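Local coordinates for EGF family domain-containing protein (Toxoplasma gondii, PDB 4Z80) that probably acts in host-cell invasion as a surface antigen that binds a RON2-family partner to form the moving junction, at residues A[349-357]-A[405-416]. Sequence-based numbering, arbitrary orientation.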
loop_
_atom_site.group_PDB
_atom_site.type_symbol
_atom_site.label_atom_id
_atom_site.label_comp_id
_atom_site.label_asym_id
_atom_site.label_seq_id
_atom_site.Cartn_x
_atom_site.Cartn_y
_atom_site.Cartn_z
ATOM N N PRO A 349 -10.354 -8.148 14.931
ATOM C CA PRO A 349 -10.788 -7.564 16.199
ATOM C C PRO A 349 -10.608 -8.550 17.335
ATOM O O PRO A 349 -10.447 -9.747 17.076
ATOM C CB PRO A 349 -12.273 -7.252 15.964
ATOM C CG PRO A 349 -12.453 -7.241 14.515
ATOM C CD PRO A 349 -11.452 -8.209 13.956
ATOM N N LEU A 350 -10.642 -8.062 18.571
ATOM C CA LEU A 350 -10.432 -8.919 19.727
ATOM C C LEU A 350 -11.777 -9.217 20.386
ATOM O O LEU A 350 -12.439 -8.322 20.918
ATOM C CB LEU A 350 -9.466 -8.263 20.710
ATOM C CG LEU A 350 -8.131 -7.779 20.135
ATOM C CD1 LEU A 350 -7.374 -7.013 21.188
ATOM C CD2 LEU A 350 -7.319 -8.964 19.606
ATOM N N LYS A 351 -12.194 -10.482 20.361
ATOM C CA LYS A 351 -13.486 -10.831 20.920
ATOM C C LYS A 351 -13.445 -10.895 22.441
ATOM O O LYS A 351 -12.429 -11.255 23.049
ATOM C CB LYS A 351 -13.990 -12.167 20.355
ATOM C CG LYS A 351 -13.187 -13.387 20.763
ATOM C CD LYS A 351 -13.915 -14.658 20.335
ATOM C CE LYS A 351 -13.142 -15.901 20.741
ATOM N NZ LYS A 351 -13.913 -17.132 20.428
ATOM N N ASN A 352 -14.562 -10.500 23.037
ATOM C CA ASN A 352 -14.831 -10.713 24.449
ATOM C C ASN A 352 -13.860 -10.001 25.376
ATOM O O ASN A 352 -13.587 -10.475 26.470
ATOM C CB ASN A 352 -14.837 -12.219 24.755
ATOM C CG ASN A 352 -15.953 -12.954 24.043
ATOM O OD1 ASN A 352 -15.705 -13.848 23.237
ATOM N ND2 ASN A 352 -17.196 -12.577 24.337
ATOM N N VAL A 353 -13.357 -8.840 24.953
ATOM C CA VAL A 353 -12.510 -8.041 25.824
ATOM C C VAL A 353 -12.814 -6.559 25.684
ATOM O O VAL A 353 -13.418 -6.128 24.698
ATOM C CB VAL A 353 -11.007 -8.279 25.560
ATOM C CG1 VAL A 353 -10.582 -9.664 26.090
ATOM C CG2 VAL A 353 -10.678 -8.129 24.074
ATOM N N ARG A 354 -12.390 -5.819 26.706
ATOM C CA ARG A 354 -12.554 -4.362 26.803
ATOM C C ARG A 354 -11.192 -3.701 27.043
ATOM O O ARG A 354 -10.429 -4.165 27.893
ATOM C CB ARG A 354 -13.495 -3.998 27.958
ATOM C CG ARG A 354 -14.825 -4.718 27.987
ATOM C CD ARG A 354 -15.369 -4.828 29.413
ATOM N NE ARG A 354 -15.598 -3.525 30.032
ATOM C CZ ARG A 354 -15.829 -3.343 31.329
ATOM N NH1 ARG A 354 -15.845 -4.379 32.163
ATOM N NH2 ARG A 354 -16.032 -2.122 31.803
ATOM N N TRP A 355 -10.878 -2.614 26.337
ATOM C CA TRP A 355 -9.617 -1.900 26.576
ATOM C C TRP A 355 -9.538 -1.329 27.985
ATOM O O TRP A 355 -10.500 -0.734 28.466
ATOM C CB TRP A 355 -9.434 -0.739 25.590
ATOM C CG TRP A 355 -9.423 -1.130 24.145
ATOM C CD1 TRP A 355 -10.403 -0.897 23.226
ATOM C CD2 TRP A 355 -8.372 -1.808 23.448
ATOM N NE1 TRP A 355 -10.034 -1.395 22.004
ATOM C CE2 TRP A 355 -8.789 -1.956 22.111
ATOM C CE3 TRP A 355 -7.120 -2.301 23.826
ATOM C CZ2 TRP A 355 -8.007 -2.593 21.152
ATOM C CZ3 TRP A 355 -6.343 -2.928 22.877
ATOM C CH2 TRP A 355 -6.787 -3.072 21.554
ATOM N N GLY A 356 -8.381 -1.466 28.623
ATOM C CA GLY A 356 -8.181 -0.890 29.942
ATOM C C GLY A 356 -6.765 -0.429 30.213
ATOM O O GLY A 356 -5.877 -0.526 29.358
ATOM N N VAL A 357 -6.565 0.093 31.421
ATOM C CA VAL A 357 -5.237 0.436 31.927
ATOM C C VAL A 357 -5.071 -0.255 33.281
ATOM O O VAL A 357 -6.054 -0.596 33.926
ATOM C CB VAL A 357 -5.038 1.964 32.062
ATOM C CG1 VAL A 357 -5.088 2.628 30.684
ATOM C CG2 VAL A 357 -6.075 2.569 33.004
ATOM N N TRP A 405 -8.660 3.291 19.491
ATOM C CA TRP A 405 -9.164 2.116 20.193
ATOM C C TRP A 405 -10.632 2.337 20.472
ATOM O O TRP A 405 -11.022 3.434 20.881
ATOM C CB TRP A 405 -8.403 1.889 21.508
ATOM C CG TRP A 405 -6.921 1.936 21.336
ATOM C CD1 TRP A 405 -6.087 0.885 21.070
ATOM C CD2 TRP A 405 -6.089 3.104 21.378
ATOM N NE1 TRP A 405 -4.789 1.326 20.953
ATOM C CE2 TRP A 405 -4.765 2.686 21.133
ATOM C CE3 TRP A 405 -6.334 4.465 21.598
ATOM C CZ2 TRP A 405 -3.694 3.572 21.118
ATOM C CZ3 TRP A 405 -5.274 5.338 21.576
ATOM C CH2 TRP A 405 -3.971 4.900 21.329
ATOM N N ALA A 406 -11.440 1.301 20.251
ATOM C CA ALA A 406 -12.841 1.333 20.628
ATOM C C ALA A 406 -13.249 0.024 21.277
ATOM O O ALA A 406 -12.747 -1.046 20.911
ATOM C CB ALA A 406 -13.721 1.607 19.427
ATOM N N THR A 407 -14.170 0.114 22.227
ATOM C CA THR A 407 -14.799 -1.054 22.833
ATOM C C THR A 407 -16.251 -1.026 22.447
ATOM O O THR A 407 -16.947 -0.038 22.716
ATOM C CB THR A 407 -14.682 -1.061 24.374
ATOM O OG1 THR A 407 -13.308 -1.163 24.763
ATOM C CG2 THR A 407 -15.478 -2.218 24.999
ATOM N N PHE A 408 -16.695 -2.097 21.802
ATOM C CA PHE A 408 -18.095 -2.285 21.477
ATOM C C PHE A 408 -18.752 -3.112 22.564
ATOM O O PHE A 408 -18.238 -4.161 22.939
ATOM C CB PHE A 408 -18.251 -2.968 20.126
ATOM C CG PHE A 408 -19.674 -3.242 19.749
ATOM C CD1 PHE A 408 -20.469 -2.232 19.242
ATOM C CD2 PHE A 408 -20.212 -4.513 19.880
ATOM C CE1 PHE A 408 -21.781 -2.472 18.886
ATOM C CE2 PHE A 408 -21.526 -4.764 19.518
ATOM C CZ PHE A 408 -22.311 -3.745 19.019
ATOM N N VAL A 409 -19.869 -2.621 23.090
ATOM C CA VAL A 409 -20.627 -3.331 24.110
ATOM C C VAL A 409 -22.002 -3.651 23.547
ATOM O O VAL A 409 -22.834 -2.760 23.370
ATOM C CB VAL A 409 -20.751 -2.498 25.403
ATOM C CG1 VAL A 409 -21.492 -3.294 26.491
ATOM C CG2 VAL A 409 -19.372 -2.058 25.893
ATOM N N ALA A 410 -22.242 -4.928 23.256
ATOM C CA ALA A 410 -23.518 -5.364 22.707
ATOM C C ALA A 410 -24.596 -5.277 23.768
ATOM O O ALA A 410 -24.342 -5.521 24.950
ATOM C CB ALA A 410 -23.422 -6.780 22.180
ATOM N N THR A 411 -25.802 -4.930 23.340
ATOM C CA THR A 411 -26.922 -4.835 24.264
ATOM C C THR A 411 -27.169 -6.182 24.947
ATOM O O THR A 411 -27.261 -6.244 26.174
ATOM C CB THR A 411 -28.190 -4.359 23.541
ATOM O OG1 THR A 411 -27.949 -3.059 22.982
ATOM C CG2 THR A 411 -29.371 -4.278 24.505
ATOM N N ASP A 412 -27.258 -7.255 24.162
ATOM C CA ASP A 412 -27.463 -8.592 24.723
ATOM C C ASP A 412 -27.036 -9.708 23.767
ATOM O O ASP A 412 -27.809 -10.618 23.463
ATOM C CB ASP A 412 -28.931 -8.784 25.120
ATOM C CG ASP A 412 -29.890 -8.524 23.973
ATOM O OD1 ASP A 412 -29.468 -8.584 22.797
ATOM O OD2 ASP A 412 -31.080 -8.263 24.253
ATOM N N CYS A 413 -25.796 -9.627 23.302
ATOM C CA CYS A 413 -25.209 -10.649 22.444
ATOM C C CYS A 413 -23.848 -11.016 23.008
ATOM O O CYS A 413 -23.064 -10.137 23.355
ATOM C CB CYS A 413 -25.075 -10.146 20.998
ATOM S SG CYS A 413 -23.983 -11.131 19.930
ATOM N N ASN A 414 -23.565 -12.308 23.120
ATOM C CA ASN A 414 -22.197 -12.733 23.368
ATOM C C ASN A 414 -21.407 -12.560 22.073
ATOM O O ASN A 414 -21.740 -13.164 21.061
ATOM C CB ASN A 414 -22.138 -14.179 23.848
ATOM C CG ASN A 414 -20.739 -14.597 24.249
ATOM O OD1 ASN A 414 -19.820 -14.596 23.427
ATOM N ND2 ASN A 414 -20.567 -14.952 25.517
ATOM N N MET A 415 -20.367 -11.732 22.102
ATOM C CA MET A 415 -19.735 -11.286 20.867
ATOM C C MET A 415 -18.762 -12.294 20.268
ATOM O O MET A 415 -18.140 -12.029 19.247
ATOM C CB MET A 415 -19.046 -9.947 21.108
ATOM C CG MET A 415 -20.039 -8.791 21.230
ATOM S SD MET A 415 -21.153 -8.605 19.816
ATOM C CE MET A 415 -19.980 -8.170 18.529
ATOM N N GLY A 416 -18.692 -13.480 20.868
ATOM C CA GLY A 416 -17.991 -14.603 20.267
ATOM C C GLY A 416 -18.936 -15.565 19.560
ATOM O O GLY A 416 -18.488 -16.530 18.944
HETATM O O HOH W 1 -15.793 -16.969 18.234
HETATM O O HOH W 2 -13.039 -0.454 27.389
#
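Trp355 and Trp405 meet as a T-shaped pair: the edge of the Trp405 indole points at a face of Trp355, with the ring planes 73° apart and the centroid of the Trp355 six-membered ring 5.0 Å from that of the Trp405 five-membered ring. The same face receives the Trp405 methylene, whose CB stands 3.8 Å from the centroid of the Trp355 pyrrole ring and close to its normal, a CH-pi contact. Having CG beside the backbone N swings the Trp355 indole across strand 405-410, and its NE1 comes within 2.9 Å of Ala406 O near the ring plane; the bent N-H angle of 130° makes this a weak bond. Phe19 touches both indoles, ring to ring with Trp355 and through its carbonyl with Trp405 NE1, and Phe446 O is a second weak acceptor for Trp355 NE1.

Beside the indole, Thr407 passes Trp355 in the opposite direction. Its OG1 lies 3.3 Å from Trp355 CD1, and one water joins that hydroxyl to Trp355 O. The other branch, CG2, lies 4.0 Å from Arg354 CG, while the guanidinium continues to a salt bridge with Glu468.

At the far end, the Asn352 and Asn414 side chains cross nearly at right angles, their amide planes 62° apart. The link from Asn352 ND2 to Asn414 OD1 is long and weak at 3.4 Å, and ND2 also donates to Ser440 O. Asn414 OD1 additionally accepts from Gly416 N at 3.0 Å in the carbonyl plane, closing an Asx turn; a water bridges Lys351 NZ to Gly416 O. The axes of strands 353-357 and 405-410 approach to 6.5 Å, closer to antiparallel than parallel; these strands, from separate antiparallel sheets, meet through a buried tryptophan pair, with a polar loop contact at the other end, consistent with the PAN-type fold of AMA proteins.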